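Local coordinates for protein endoglucanase (Clostridium thermocellum, PDB 2C4X) that probably hydrolyses cellulose as a whole enzyme, this piece being its C-terminal PKD domain and the CBM44 module, which recognises beta-glucan chains and xyloglucan, at residues N7-A12 with Q81-S86; F29-S34 with Y44-G49; Y63-P68 with A89-T94; M166-W171 with I215-P220. The protein carries 1 engineered substitution. One frame throughout, in Å; residues are numbered along the deposited sequence.

Contact 1: residues N7-A12 with Q81-S86; sequences NQAPKA and QGASSS. With CA (calcium ion), chain B.
The backbones of 7-12 and 81-86 approach most closely, by CA atoms, at Ala9 and Ala83, whose CA atoms are 5.2 Å apart, and the end-to-end directions of the two segments differ by 32°, so both run roughly the same way. The joint depends on side chains, waters and a metal ion rather than on bonds between the backbones. Asn7 holds its CG anti to the backbone N (chi1 178°). Its OD1 binds the calcium ion at 2.4 Å, while ND2, hydrogen-bonded beyond the two segments, passes 3.4 Å from Ala83 CB. Gln81 slides past Asn7 in the opposite direction, with the two amide planes 37° apart. Although its NE2 comes near Asn7 OD1, the angle is too poor for a bond, and the link is made through solvent instead. Water 1 accepts from Gln81 NE2 at 2.6 Å and donates to Asn7 OD1. Water 3, itself a calcium ligand, accepts from Gln81 NE2 at 2.8 Å, which makes Gln81 a second-shell residue. Further along, Pro10 CD packs on Ala83 O at 3.3 Å. Ala12 CB rests 3.5 Å from Ser85 O, and water 2 donates to both Ala12 O and Ser86 O. Asp36, Asp38 and Asp79 complete the metal site together with Gln8 O, and Asp79 OD1 also accepts from the backbone N of Gln81 and of Ala83. This is the calcium site of the PKD domain, where the segment leading into the first strand meets the turn before strand 84-93.

Contact 2: residues F29-S34 with Y44-G49; sequences FNASNS and YVWDFG. Engineered in segment 44-49: Val45 (natural residue Ala).
Phe29 and Trp46 both set CG anti to the carbonyl carbon and beside the backbone N (chi1 -66° and -60°), and in both residues the bond from CA to CB points toward the other segment. There Phe29 CB lies over one face of the indole, 4.0 Å from the centroid of the Trp46 six-membered ring, a CH-pi contact. The rings themselves meet obliquely, with planes 47° apart and centroids separated by 5.6 Å. Phe48 extends the aromatic cluster: Phe29 CE1 comes to the edge of its ring, 3.9 Å from Phe48 CE1. Ala31 is a small knob between two larger rings, its CB 3.8 Å from Trp46 CZ2 and equally close to Tyr44 CD2. Ser34 CB approaches the edge of the Tyr44 ring near its plane, while Tyr44 OH lies 2.7 Å from water 4, which also contacts Ala31 O and Ser34 O. The backbone here folds into a type I turn from Ala31 to Ser34. Just before it, Asn30 OD1 accepts from Ser32 N (2.9 Å), an Asx turn, and also from Ser32 OG. Beyond the pair, Phe14 meets Trp46 edge-to-face, Tyr63 stacks on Phe48, and Leu75 touches both Ala31 and Trp46. The contact thus fills the interior of the PKD domain between strand 27-30, central in the three-stranded sheet, and strand 41-47, which runs between 53-56 and 69-79 in the four-stranded one.

Contact 3: residues Y63-P68 with A89-T94; sequences YKYKNP and ATIKVT
Ile91 is the first residue of 89-94 to touch 63-68, through a single branch: its CG2 methyl lies 3.7 Å from Tyr65 OH and 4.0 Å from Tyr65 CE2. With CG1 anti to the backbone N (chi1 -170°), that methyl sits between the backbone N and the carbonyl carbon, and it meets the hydroxyl end of the ring obliquely. The polar partner of Tyr65 OH lies elsewhere, a hydrogen bond to Phe48 O, so Ile91 supplies apolar packing alone. Val93, two residues on, points to the same side of its strand and takes the base of the same ring. Its CG2 lies 3.6 Å from Tyr65 CD2, and the two side chains cross at about a right angle. The two methyls meet different parts of Tyr65, Val93 CG2 near CD2 and CG, Ile91 CG2 near CE2, CZ and OH. In the PKD beta-sandwich, strand 84-93 is the outer strand of the four-stranded sheet, and 63-68 belongs to the loop that crosses from strand 60-63 of the other sheet to strand 69-79. Within that loop segment Tyr63 CE2 stands over the centre of the Tyr65 ring, 3.7 Å above its plane; Tyr71 also stacks on Tyr65. The other methyl of Val93, CG1, faces Asn67 O at 4.0 Å, and Val93 O comes within 3.2 Å of Pro68 CA. The nearest pair of CA atoms is that of Pro68 and Thr94, 4.7 Å apart, and the proline ring packs with CB 4.1 Å from Thr94 C.

Contact 4: residues M166-W171 with I215-P220; sequences MTFRIW and ITLTLP
Met166 fits its end against Leu217 and Leu219, and the Phe168 ring packs on Leu217 CB and the carbonyl O of Ile215, across two antiparallel strands whose N-to-C directions are 151° apart. Four backbone hydrogen bonds fix the register: Met166 with Leu217 and Phe168 with Ile215 are hydrogen-bonded pairs, the shortest bond running from Met166 N to Leu217 O at 2.7 Å. Between them Thr167 and Thr216 form the non-hydrogen-bonded pair, with CA atoms 4.4 Å apart. On the buried face the Phe168 ring fits beside two neighbours. Ile215 O lies at its edge, in plane and 3.6 Å from CD1, while CE1 packs 4.1 Å from Leu217 CB. Met166, a selenomethionine, bends at chi2 (149°) and chi3 (-84°), and the second bend brings CE back toward the partner strand. That methyl fills the hollow beside Leu217 and Leu219, 3.4 Å from Leu217 O and 4.0 Å from Leu219 CB. At the other end Ile170 and Ile215 cross obliquely and touch through their CD1 methyls, 3.9 Å apart. The opposite face is polar. Thr167 and Thr216 lie side by side, pointing the same way, with Thr167 OG1 3.6 Å from Thr216 CG2; Thr167 CG2 also sits over the centre of the Arg169 guanidinium. Met231 and Pro183, from the facing sheet, touch Phe168 on its apolar side. Such a pairing, an outer strand (211-218) joined to its inner neighbour (165-172) with one apolar and one polar face, is characteristic of the beta-sandwich of the CBM44 module.

In the fold
Contacts 1, 2 and 3 lie within the PKD domain, whereas contact 4 belongs to the CBM44 module. Contact 1 touches contact 2 where Lys11 O packs 3.2 Å from Ser34 CB, their centres being about 14 Å apart. Contacts 2 and 3, with centres about 15 Å apart, share an interior: Phe48 CD2 packs 3.6 Å from Tyr63 CE1. Contacts 1 and 3 use opposite ends of one strand, their centres about 27 Å apart. The calcium ion of contact 1 is about 12 Å from the side chain of Ser34, and at the second calcium site the side chain of Lys133 is about 6 Å from that of Thr94. Nearest atoms of contacts 3 and 4 are about 6 Å apart.

Contact 1: residues N7-A12 with Q81-S86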
loop_
_atom_site.group_PDB
_atom_site.type_symbol
_atom_site.label_atom_id
_atom_site.label_comp_id
_atom_site.label_asym_id
_atom_site.label_seq_id
_atom_site.Cartn_x
_atom_site.Cartn_y
_atom_site.Cartn_z
ATOM N N ASN A 7 -21.318 28.725 29.922
ATOM C CA ASN A 7 -20.184 27.798 29.905
ATOM C C ASN A 7 -19.657 27.517 28.493
ATOM O O ASN A 7 -20.423 27.140 27.606
ATOM C CB ASN A 7 -20.555 26.476 30.594
ATOM C CG ASN A 7 -19.415 25.463 30.567
ATOM O OD1 ASN A 7 -18.248 25.823 30.721
ATOM N ND2 ASN A 7 -19.749 24.196 30.387
ATOM N N GLN A 8 -18.351 27.705 28.294
ATOM C CA GLN A 8 -17.694 27.318 27.043
ATOM C C GLN A 8 -17.388 25.828 27.043
ATOM O O GLN A 8 -16.879 25.286 28.046
ATOM C CB GLN A 8 -16.398 28.102 26.827
ATOM C CG GLN A 8 -16.603 29.581 26.644
ATOM C CD GLN A 8 -15.301 30.358 26.637
ATOM O OE1 GLN A 8 -14.259 29.870 26.194
ATOM N NE2 GLN A 8 -15.357 31.573 27.130
ATOM N N ALA A 9 -17.699 25.169 25.925
ATOM C CA ALA A 9 -17.367 23.757 25.750
ATOM C C ALA A 9 -15.849 23.600 25.615
ATOM O O ALA A 9 -15.191 24.464 25.053
ATOM C CB ALA A 9 -18.089 23.167 24.538
ATOM N N PRO A 10 -15.291 22.506 26.162
ATOM C CA PRO A 10 -13.845 22.334 26.116
ATOM C C PRO A 10 -13.374 22.078 24.679
ATOM O O PRO A 10 -14.195 21.805 23.796
ATOM C CB PRO A 10 -13.593 21.103 26.998
ATOM C CG PRO A 10 -14.907 20.369 27.047
ATOM C CD PRO A 10 -15.985 21.397 26.851
ATOM N N LYS A 11 -12.076 22.181 24.443
ATOM C CA LYS A 11 -11.537 21.860 23.121
ATOM C C LYS A 11 -10.884 20.482 23.136
ATOM O O LYS A 11 -10.064 20.186 24.004
ATOM C CB LYS A 11 -10.613 22.970 22.624
ATOM C CG LYS A 11 -11.423 24.268 22.354
ATOM C CD LYS A 11 -10.706 25.343 21.533
ATOM C CE LYS A 11 -10.649 24.991 20.025
ATOM N NZ LYS A 11 -11.954 24.567 19.374
ATOM N N ALA A 12 -11.317 19.637 22.204
ATOM C CA ALA A 12 -10.891 18.253 22.115
ATOM C C ALA A 12 -9.915 18.086 20.950
ATOM O O ALA A 12 -10.167 18.530 19.818
ATOM C CB ALA A 12 -12.093 17.336 21.936
ATOM N N GLN A 81 -18.606 21.027 34.019
ATOM C CA GLN A 81 -20.013 21.384 33.961
ATOM C C GLN A 81 -20.835 20.518 32.990
ATOM O O GLN A 81 -22.004 20.803 32.743
ATOM C CB GLN A 81 -20.143 22.864 33.626
ATOM C CG GLN A 81 -19.874 23.768 34.827
ATOM C CD GLN A 81 -19.799 25.227 34.453
ATOM O OE1 GLN A 81 -20.713 25.988 34.748
ATOM N NE2 GLN A 81 -18.711 25.630 33.797
ATOM N N GLY A 82 -20.216 19.472 32.445
ATOM C CA GLY A 82 -20.906 18.527 31.566
ATOM C C GLY A 82 -20.999 18.871 30.085
ATOM O O GLY A 82 -21.667 18.157 29.331
ATOM N N ALA A 83 -20.344 19.951 29.654
ATOM C CA ALA A 83 -20.260 20.271 28.228
ATOM C C ALA A 83 -19.121 19.491 27.572
ATOM O O ALA A 83 -18.093 19.216 28.199
ATOM C CB ALA A 83 -20.077 21.787 28.000
ATOM N N SER A 84 -19.310 19.134 26.308
ATOM C CA SER A 84 -18.331 18.305 25.627
ATOM C C SER A 84 -18.056 18.723 24.185
ATOM O O SER A 84 -18.866 19.415 23.560
ATOM C CB SER A 84 -18.734 16.832 25.705
ATOM O OG SER A 84 -19.986 16.634 25.093
ATOM N N SER A 85 -16.887 18.305 23.692
ATOM C CA SER A 85 -16.479 18.449 22.301
ATOM C C SER A 85 -15.899 17.131 21.848
ATOM O O SER A 85 -15.401 16.353 22.661
ATOM C CB SER A 85 -15.376 19.507 22.174
ATOM O OG SER A 85 -15.813 20.705 22.776
ATOM N N SER A 86 -15.924 16.899 20.542
ATOM C CA SER A 86 -15.326 15.703 19.978
ATOM C C SER A 86 -14.321 16.026 18.879
ATOM O O SER A 86 -14.448 17.048 18.181
ATOM C CB SER A 86 -16.413 14.747 19.467
ATOM O OG SER A 86 -16.915 15.145 18.207
HETATM CA CA CA B . -16.109 24.824 30.275
HETATM O O HOH W 1 -18.236 28.045 32.869
HETATM O O HOH W 2 -13.228 19.505 19.253
HETATM O O HOH W 3 -16.491 24.464 32.636
#

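Contact 2: residues F29-S34 with Y44-G49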
loop_
_atom_site.group_PDB
_atom_site.type_symbol
_atom_site.label_atom_id
_atom_site.label_comp_id
_atom_site.label_asym_id
_atom_site.label_seq_id
_atom_site.Cartn_x
_atom_site.Cartn_y
_atom_site.Cartn_z
ATOM N N PHE A 29 -2.254 7.207 22.571
ATOM C CA PHE A 29 -3.075 8.347 22.182
ATOM C C PHE A 29 -2.887 9.438 23.216
ATOM O O PHE A 29 -2.962 9.187 24.422
ATOM C CB PHE A 29 -4.557 7.948 22.072
ATOM C CG PHE A 29 -4.836 6.969 20.963
ATOM C CD1 PHE A 29 -4.777 5.593 21.195
ATOM C CD2 PHE A 29 -5.150 7.423 19.684
ATOM C CE1 PHE A 29 -5.052 4.678 20.164
ATOM C CE2 PHE A 29 -5.405 6.528 18.641
ATOM C CZ PHE A 29 -5.360 5.150 18.881
ATOM N N ASN A 30 -2.639 10.649 22.740
ATOM C CA ASN A 30 -2.283 11.747 23.619
ATOM C C ASN A 30 -3.206 12.942 23.391
ATOM O O ASN A 30 -3.071 13.664 22.410
ATOM C CB ASN A 30 -0.809 12.116 23.395
ATOM C CG ASN A 30 -0.293 13.118 24.401
ATOM O OD1 ASN A 30 -1.028 13.982 24.871
ATOM N ND2 ASN A 30 0.987 13.009 24.737
ATOM N N ALA A 31 -4.153 13.132 24.305
ATOM C CA ALA A 31 -5.107 14.241 24.226
ATOM C C ALA A 31 -4.693 15.444 25.078
ATOM O O ALA A 31 -5.537 16.263 25.449
ATOM C CB ALA A 31 -6.494 13.756 24.642
ATOM N N SER A 32 -3.403 15.557 25.383
ATOM C CA SER A 32 -2.930 16.542 26.360
ATOM C C SER A 32 -3.063 18.007 25.921
ATOM O O SER A 32 -3.005 18.904 26.762
ATOM C CB SER A 32 -1.497 16.235 26.801
ATOM O OG SER A 32 -0.589 16.513 25.755
ATOM N N ASN A 33 -3.260 18.252 24.624
ATOM C CA ASN A 33 -3.539 19.622 24.179
ATOM C C ASN A 33 -5.008 20.002 24.237
ATOM O O ASN A 33 -5.358 21.149 23.941
ATOM C CB ASN A 33 -2.919 19.938 22.813
ATOM C CG ASN A 33 -1.395 19.976 22.866
ATOM O OD1 ASN A 33 -0.728 19.579 21.916
ATOM N ND2 ASN A 33 -0.843 20.441 23.986
ATOM N N SER A 34 -5.856 19.047 24.628
ATOM C CA SER A 34 -7.251 19.339 24.966
ATOM C C SER A 34 -7.288 20.276 26.175
ATOM O O SER A 34 -6.459 20.168 27.086
ATOM C CB SER A 34 -8.044 18.060 25.281
ATOM O OG SER A 34 -8.056 17.169 24.178
ATOM N N TYR A 44 -12.050 11.969 29.617
ATOM C CA TYR A 44 -11.747 11.722 28.218
ATOM C C TYR A 44 -12.379 10.390 27.887
ATOM O O TYR A 44 -12.118 9.397 28.576
ATOM C CB TYR A 44 -10.226 11.612 28.024
ATOM C CG TYR A 44 -9.450 12.830 28.474
ATOM C CD1 TYR A 44 -9.152 13.032 29.830
ATOM C CD2 TYR A 44 -9.013 13.786 27.549
ATOM C CE1 TYR A 44 -8.468 14.140 30.246
ATOM C CE2 TYR A 44 -8.317 14.899 27.957
ATOM C CZ TYR A 44 -8.049 15.074 29.312
ATOM O OH TYR A 44 -7.350 16.175 29.740
ATOM N N VAL A 45 -13.210 10.363 26.848
ATOM C CA VAL A 45 -13.884 9.137 26.420
ATOM C C VAL A 45 -13.418 8.817 24.993
ATOM O O VAL A 45 -13.472 9.675 24.115
ATOM C CB VAL A 45 -15.428 9.279 26.476
ATOM C CG1 VAL A 45 -16.123 8.007 25.959
ATOM C CG2 VAL A 45 -15.893 9.591 27.907
ATOM N N TRP A 46 -12.942 7.592 24.791
ATOM C CA TRP A 46 -12.349 7.163 23.522
ATOM C C TRP A 46 -13.166 6.050 22.881
ATOM O O TRP A 46 -13.581 5.107 23.567
ATOM C CB TRP A 46 -10.950 6.604 23.768
ATOM C CG TRP A 46 -9.979 7.571 24.378
ATOM C CD1 TRP A 46 -9.748 7.779 25.710
ATOM C CD2 TRP A 46 -9.086 8.436 23.675
ATOM N NE1 TRP A 46 -8.774 8.734 25.879
ATOM C CE2 TRP A 46 -8.355 9.163 24.649
ATOM C CE3 TRP A 46 -8.853 8.696 22.314
ATOM C CZ2 TRP A 46 -7.382 10.107 24.309
ATOM C CZ3 TRP A 46 -7.891 9.639 21.973
ATOM C CH2 TRP A 46 -7.167 10.336 22.972
ATOM N N ASP A 47 -13.380 6.157 21.570
ATOM C CA ASP A 47 -13.944 5.071 20.783
ATOM C C ASP A 47 -12.842 4.715 19.790
ATOM O O ASP A 47 -12.466 5.535 18.953
ATOM C CB ASP A 47 -15.237 5.512 20.080
ATOM C CG ASP A 47 -15.871 4.404 19.248
ATOM O OD1 ASP A 47 -15.156 3.573 18.654
ATOM O OD2 ASP A 47 -17.112 4.369 19.169
ATOM N N PHE A 48 -12.317 3.496 19.903
ATOM C CA PHE A 48 -11.144 3.087 19.125
ATOM C C PHE A 48 -11.493 2.613 17.706
ATOM O O PHE A 48 -10.603 2.379 16.888
ATOM C CB PHE A 48 -10.315 2.062 19.923
ATOM C CG PHE A 48 -9.762 2.628 21.204
ATOM C CD1 PHE A 48 -8.691 3.531 21.174
ATOM C CD2 PHE A 48 -10.331 2.294 22.435
ATOM C CE1 PHE A 48 -8.193 4.082 22.346
ATOM C CE2 PHE A 48 -9.834 2.850 23.619
ATOM C CZ PHE A 48 -8.752 3.738 23.561
ATOM N N GLY A 49 -12.796 2.544 17.416
ATOM C CA GLY A 49 -13.300 2.211 16.090
ATOM C C GLY A 49 -13.394 0.733 15.759
ATOM O O GLY A 49 -13.784 0.381 14.651
HETATM O O HOH W 4 -5.572 17.667 28.368
#

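Contact 3: residues Y63-P68 with A89-T94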
loop_
_atom_site.group_PDB
_atom_site.type_symbol
_atom_site.label_atom_id
_atom_site.label_comp_id
_atom_site.label_asym_id
_atom_site.label_seq_id
_atom_site.Cartn_x
_atom_site.Cartn_y
_atom_site.Cartn_z
ATOM N N TYR A 63 -3.323 1.611 23.595
ATOM C CA TYR A 63 -4.252 0.696 22.948
ATOM C C TYR A 63 -3.556 -0.163 21.881
ATOM O O TYR A 63 -2.606 0.285 21.244
ATOM C CB TYR A 63 -5.428 1.480 22.326
ATOM C CG TYR A 63 -6.592 0.588 21.993
ATOM C CD1 TYR A 63 -7.398 0.070 23.005
ATOM C CD2 TYR A 63 -6.861 0.214 20.674
ATOM C CE1 TYR A 63 -8.444 -0.779 22.722
ATOM C CE2 TYR A 63 -7.918 -0.635 20.374
ATOM C CZ TYR A 63 -8.706 -1.128 21.402
ATOM O OH TYR A 63 -9.751 -1.985 21.141
ATOM N N LYS A 64 -4.051 -1.388 21.692
ATOM C CA LYS A 64 -3.544 -2.321 20.684
ATOM C C LYS A 64 -4.684 -2.800 19.796
ATOM O O LYS A 64 -5.747 -3.166 20.298
ATOM C CB LYS A 64 -2.917 -3.553 21.357
ATOM C CG LYS A 64 -1.751 -3.267 22.270
ATOM C CD LYS A 64 -1.239 -4.535 22.949
ATOM C CE LYS A 64 -1.902 -4.748 24.290
ATOM N NZ LYS A 64 -1.301 -5.903 25.057
ATOM N N TYR A 65 -4.459 -2.809 18.482
ATOM C CA TYR A 65 -5.442 -3.346 17.539
ATOM C C TYR A 65 -5.034 -4.757 17.138
ATOM O O TYR A 65 -3.865 -5.019 16.832
ATOM C CB TYR A 65 -5.557 -2.460 16.298
ATOM C CG TYR A 65 -6.178 -1.110 16.558
ATOM C CD1 TYR A 65 -7.564 -0.943 16.502
ATOM C CD2 TYR A 65 -5.387 -0.007 16.872
ATOM C CE1 TYR A 65 -8.150 0.305 16.735
ATOM C CE2 TYR A 65 -5.962 1.254 17.111
ATOM C CZ TYR A 65 -7.347 1.394 17.036
ATOM O OH TYR A 65 -7.939 2.615 17.263
ATOM N N LYS A 66 -5.991 -5.675 17.157
ATOM C CA LYS A 66 -5.655 -7.064 16.870
ATOM C C LYS A 66 -5.643 -7.365 15.383
ATOM O O LYS A 66 -4.888 -8.222 14.941
ATOM C CB LYS A 66 -6.565 -8.023 17.645
ATOM C CG LYS A 66 -7.701 -8.638 16.882
ATOM C CD LYS A 66 -8.131 -9.921 17.556
ATOM C CE LYS A 66 -9.514 -10.368 17.092
ATOM N NZ LYS A 66 -10.597 -9.366 17.408
ATOM N N ASN A 67 -6.471 -6.653 14.614
ATOM C CA ASN A 67 -6.569 -6.885 13.176
ATOM C C ASN A 67 -6.121 -5.671 12.379
ATOM O O ASN A 67 -6.243 -4.528 12.859
ATOM C CB ASN A 67 -7.997 -7.281 12.782
ATOM C CG ASN A 67 -8.395 -8.636 13.329
ATOM O OD1 ASN A 67 -9.437 -8.781 13.972
ATOM N ND2 ASN A 67 -7.567 -9.632 13.083
ATOM N N PRO A 68 -5.589 -5.904 11.167
ATOM C CA PRO A 68 -5.257 -4.753 10.322
ATOM C C PRO A 68 -6.514 -4.016 9.842
ATOM O O PRO A 68 -7.612 -4.584 9.836
ATOM C CB PRO A 68 -4.488 -5.365 9.140
ATOM C CG PRO A 68 -4.793 -6.813 9.154
ATOM C CD PRO A 68 -5.240 -7.198 10.538
ATOM N N ALA A 89 -10.046 11.244 14.425
ATOM C CA ALA A 89 -8.955 11.066 13.476
ATOM C C ALA A 89 -8.890 9.599 13.075
ATOM O O ALA A 89 -9.479 8.736 13.740
ATOM C CB ALA A 89 -7.618 11.538 14.073
ATOM N N THR A 90 -8.169 9.324 11.994
ATOM C CA THR A 90 -8.075 7.987 11.439
ATOM C C THR A 90 -6.700 7.382 11.735
ATOM O O THR A 90 -5.682 8.070 11.658
ATOM C CB THR A 90 -8.346 8.029 9.900
ATOM O OG1 THR A 90 -9.754 8.159 9.674
ATOM C CG2 THR A 90 -7.867 6.773 9.219
ATOM N N ILE A 91 -6.681 6.098 12.078
ATOM C CA ILE A 91 -5.430 5.365 12.237
ATOM C C ILE A 91 -5.445 4.104 11.364
ATOM O O ILE A 91 -6.428 3.341 11.363
ATOM C CB ILE A 91 -5.149 5.027 13.749
ATOM C CG1 ILE A 91 -3.721 4.485 13.955
ATOM C CG2 ILE A 91 -6.214 4.062 14.332
ATOM C CD1 ILE A 91 -3.334 4.369 15.441
ATOM N N LYS A 92 -4.361 3.898 10.620
ATOM C CA LYS A 92 -4.200 2.693 9.821
ATOM C C LYS A 92 -3.258 1.705 10.504
ATOM O O LYS A 92 -2.148 2.053 10.910
ATOM C CB LYS A 92 -3.724 3.026 8.398
ATOM C CG LYS A 92 -3.630 1.799 7.499
ATOM C CD LYS A 92 -3.150 2.130 6.085
ATOM C CE LYS A 92 -2.567 0.879 5.433
ATOM N NZ LYS A 92 -2.299 1.078 3.983
ATOM N N VAL A 93 -3.723 0.469 10.637
ATOM C CA VAL A 93 -2.958 -0.592 11.277
ATOM C C VAL A 93 -2.669 -1.651 10.213
ATOM O O VAL A 93 -3.578 -2.097 9.499
ATOM C CB VAL A 93 -3.735 -1.215 12.471
ATOM C CG1 VAL A 93 -2.915 -2.323 13.173
ATOM C CG2 VAL A 93 -4.164 -0.124 13.492
ATOM N N THR A 94 -1.400 -2.041 10.106
ATOM C CA THR A 94 -0.988 -3.049 9.138
ATOM C C THR A 94 -0.593 -4.320 9.886
ATOM O O THR A 94 -0.333 -4.288 11.098
ATOM C CB THR A 94 0.176 -2.562 8.227
ATOM O OG1 THR A 94 1.344 -2.330 9.018
ATOM C CG2 THR A 94 -0.196 -1.270 7.492
#

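Contact 4: residues M166-W171 with I215-P220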
loop_
_atom_site.group_PDB
_atom_site.type_symbol
_atom_site.label_atom_id
_atom_site.label_comp_id
_atom_site.label_asym_id
_atom_site.label_seq_id
_atom_site.Cartn_x
_atom_site.Cartn_y
_atom_site.Cartn_z
HETATM N N MSE A 166 -4.640 -0.433 -8.518
HETATM C CA MSE A 166 -3.683 -1.432 -8.060
HETATM C C MSE A 166 -2.457 -0.743 -7.478
HETATM O O MSE A 166 -2.020 0.285 -7.997
HETATM C CB MSE A 166 -3.236 -2.309 -9.233
HETATM C CG MSE A 166 -4.295 -3.236 -9.801
HETATM SE SE MSE A 166 -4.000 -3.522 -11.729
HETATM C CE MSE A 166 -4.936 -1.900 -12.338
ATOM N N THR A 167 -1.896 -1.333 -6.422
ATOM C CA THR A 167 -0.645 -0.874 -5.829
ATOM C C THR A 167 0.444 -1.933 -6.014
ATOM O O THR A 167 0.277 -3.080 -5.597
ATOM C CB THR A 167 -0.835 -0.558 -4.320
ATOM O OG1 THR A 167 -1.792 0.492 -4.178
ATOM C CG2 THR A 167 0.466 -0.128 -3.671
ATOM N N PHE A 168 1.548 -1.539 -6.649
ATOM C CA PHE A 168 2.703 -2.414 -6.858
ATOM C C PHE A 168 3.821 -1.976 -5.918
ATOM O O PHE A 168 3.980 -0.781 -5.660
ATOM C CB PHE A 168 3.224 -2.298 -8.296
ATOM C CG PHE A 168 2.258 -2.765 -9.356
ATOM C CD1 PHE A 168 1.135 -1.999 -9.700
ATOM C CD2 PHE A 168 2.500 -3.951 -10.048
ATOM C CE1 PHE A 168 0.249 -2.423 -10.701
ATOM C CE2 PHE A 168 1.627 -4.390 -11.054
ATOM C CZ PHE A 168 0.498 -3.621 -11.386
ATOM N N ARG A 169 4.588 -2.935 -5.406
ATOM C CA ARG A 169 5.839 -2.630 -4.708
ATOM C C ARG A 169 7.019 -3.242 -5.460
ATOM O O ARG A 169 7.069 -4.453 -5.684
ATOM C CB ARG A 169 5.806 -3.101 -3.245
ATOM C CG ARG A 169 4.980 -2.208 -2.341
ATOM C CD ARG A 169 3.508 -2.597 -2.315
ATOM N NE ARG A 169 2.772 -1.787 -1.337
ATOM C CZ ARG A 169 1.610 -2.131 -0.782
ATOM N NH1 ARG A 169 1.026 -3.283 -1.093
ATOM N NH2 ARG A 169 1.031 -1.323 0.098
ATOM N N ILE A 170 7.959 -2.390 -5.856
ATOM C CA ILE A 170 9.051 -2.796 -6.733
ATOM C C ILE A 170 10.374 -2.292 -6.172
ATOM O O ILE A 170 10.558 -1.090 -5.991
ATOM C CB ILE A 170 8.842 -2.258 -8.193
ATOM C CG1 ILE A 170 7.418 -2.545 -8.687
ATOM C CG2 ILE A 170 9.871 -2.850 -9.165
ATOM C CD1 ILE A 170 7.015 -1.771 -9.958
ATOM N N TRP A 171 11.280 -3.220 -5.888
ATOM C CA TRP A 171 12.625 -2.888 -5.436
ATOM C C TRP A 171 13.511 -2.742 -6.665
ATOM O O TRP A 171 13.758 -3.710 -7.382
ATOM C CB TRP A 171 13.161 -3.988 -4.511
ATOM C CG TRP A 171 14.327 -3.579 -3.643
ATOM C CD1 TRP A 171 14.264 -3.110 -2.362
ATOM C CD2 TRP A 171 15.723 -3.619 -3.985
ATOM N NE1 TRP A 171 15.527 -2.848 -1.885
ATOM C CE2 TRP A 171 16.442 -3.151 -2.860
ATOM C CE3 TRP A 171 16.433 -4.000 -5.134
ATOM C CZ2 TRP A 171 17.843 -3.055 -2.847
ATOM C CZ3 TRP A 171 17.826 -3.904 -5.122
ATOM C CH2 TRP A 171 18.515 -3.436 -3.983
ATOM N N ILE A 215 4.159 2.053 -6.385
ATOM C CA ILE A 215 3.613 2.667 -7.599
ATOM C C ILE A 215 2.176 2.187 -7.805
ATOM O O ILE A 215 1.910 0.985 -7.801
ATOM C CB ILE A 215 4.479 2.335 -8.853
ATOM C CG1 ILE A 215 5.944 2.721 -8.628
ATOM C CG2 ILE A 215 3.937 3.041 -10.099
ATOM C CD1 ILE A 215 6.925 2.069 -9.603
ATOM N N THR A 216 1.248 3.129 -7.955
ATOM C CA THR A 216 -0.149 2.774 -8.210
ATOM C C THR A 216 -0.521 2.879 -9.687
ATOM O O THR A 216 0.126 3.592 -10.465
ATOM C CB THR A 216 -1.148 3.615 -7.383
ATOM O OG1 THR A 216 -1.083 4.980 -7.801
ATOM C CG2 THR A 216 -0.860 3.512 -5.882
ATOM N N LEU A 217 -1.589 2.178 -10.052
ATOM C CA LEU A 217 -2.086 2.159 -11.421
ATOM C C LEU A 217 -3.594 1.931 -11.403
ATOM O O LEU A 217 -4.073 1.009 -10.743
ATOM C CB LEU A 217 -1.383 1.047 -12.203
ATOM C CG LEU A 217 -1.905 0.718 -13.604
ATOM C CD1 LEU A 217 -1.701 1.879 -14.549
ATOM C CD2 LEU A 217 -1.235 -0.518 -14.119
ATOM N N THR A 218 -4.340 2.772 -12.116
ATOM C CA THR A 218 -5.788 2.599 -12.222
ATOM C C THR A 218 -6.202 2.062 -13.590
ATOM O O THR A 218 -5.817 2.617 -14.632
ATOM C CB THR A 218 -6.546 3.913 -11.919
ATOM O OG1 THR A 218 -6.134 4.405 -10.645
ATOM C CG2 THR A 218 -8.059 3.692 -11.892
ATOM N N LEU A 219 -6.970 0.971 -13.583
ATOM C CA LEU A 219 -7.675 0.531 -14.783
ATOM C C LEU A 219 -8.896 1.444 -14.950
ATOM O O LEU A 219 -9.749 1.481 -14.070
ATOM C CB LEU A 219 -8.105 -0.940 -14.665
ATOM C CG LEU A 219 -8.871 -1.520 -15.868
ATOM C CD1 LEU A 219 -7.954 -1.614 -17.095
ATOM C CD2 LEU A 219 -9.478 -2.882 -15.552
ATOM N N PRO A 220 -8.970 2.206 -16.064
ATOM C CA PRO A 220 -10.072 3.159 -16.240
ATOM C C PRO A 220 -11.460 2.511 -16.215
ATOM O O PRO A 220 -11.630 1.362 -16.639
ATOM C CB PRO A 220 -9.790 3.776 -17.616
ATOM C CG PRO A 220 -8.324 3.584 -17.817
ATOM C CD PRO A 220 -8.025 2.250 -17.196
#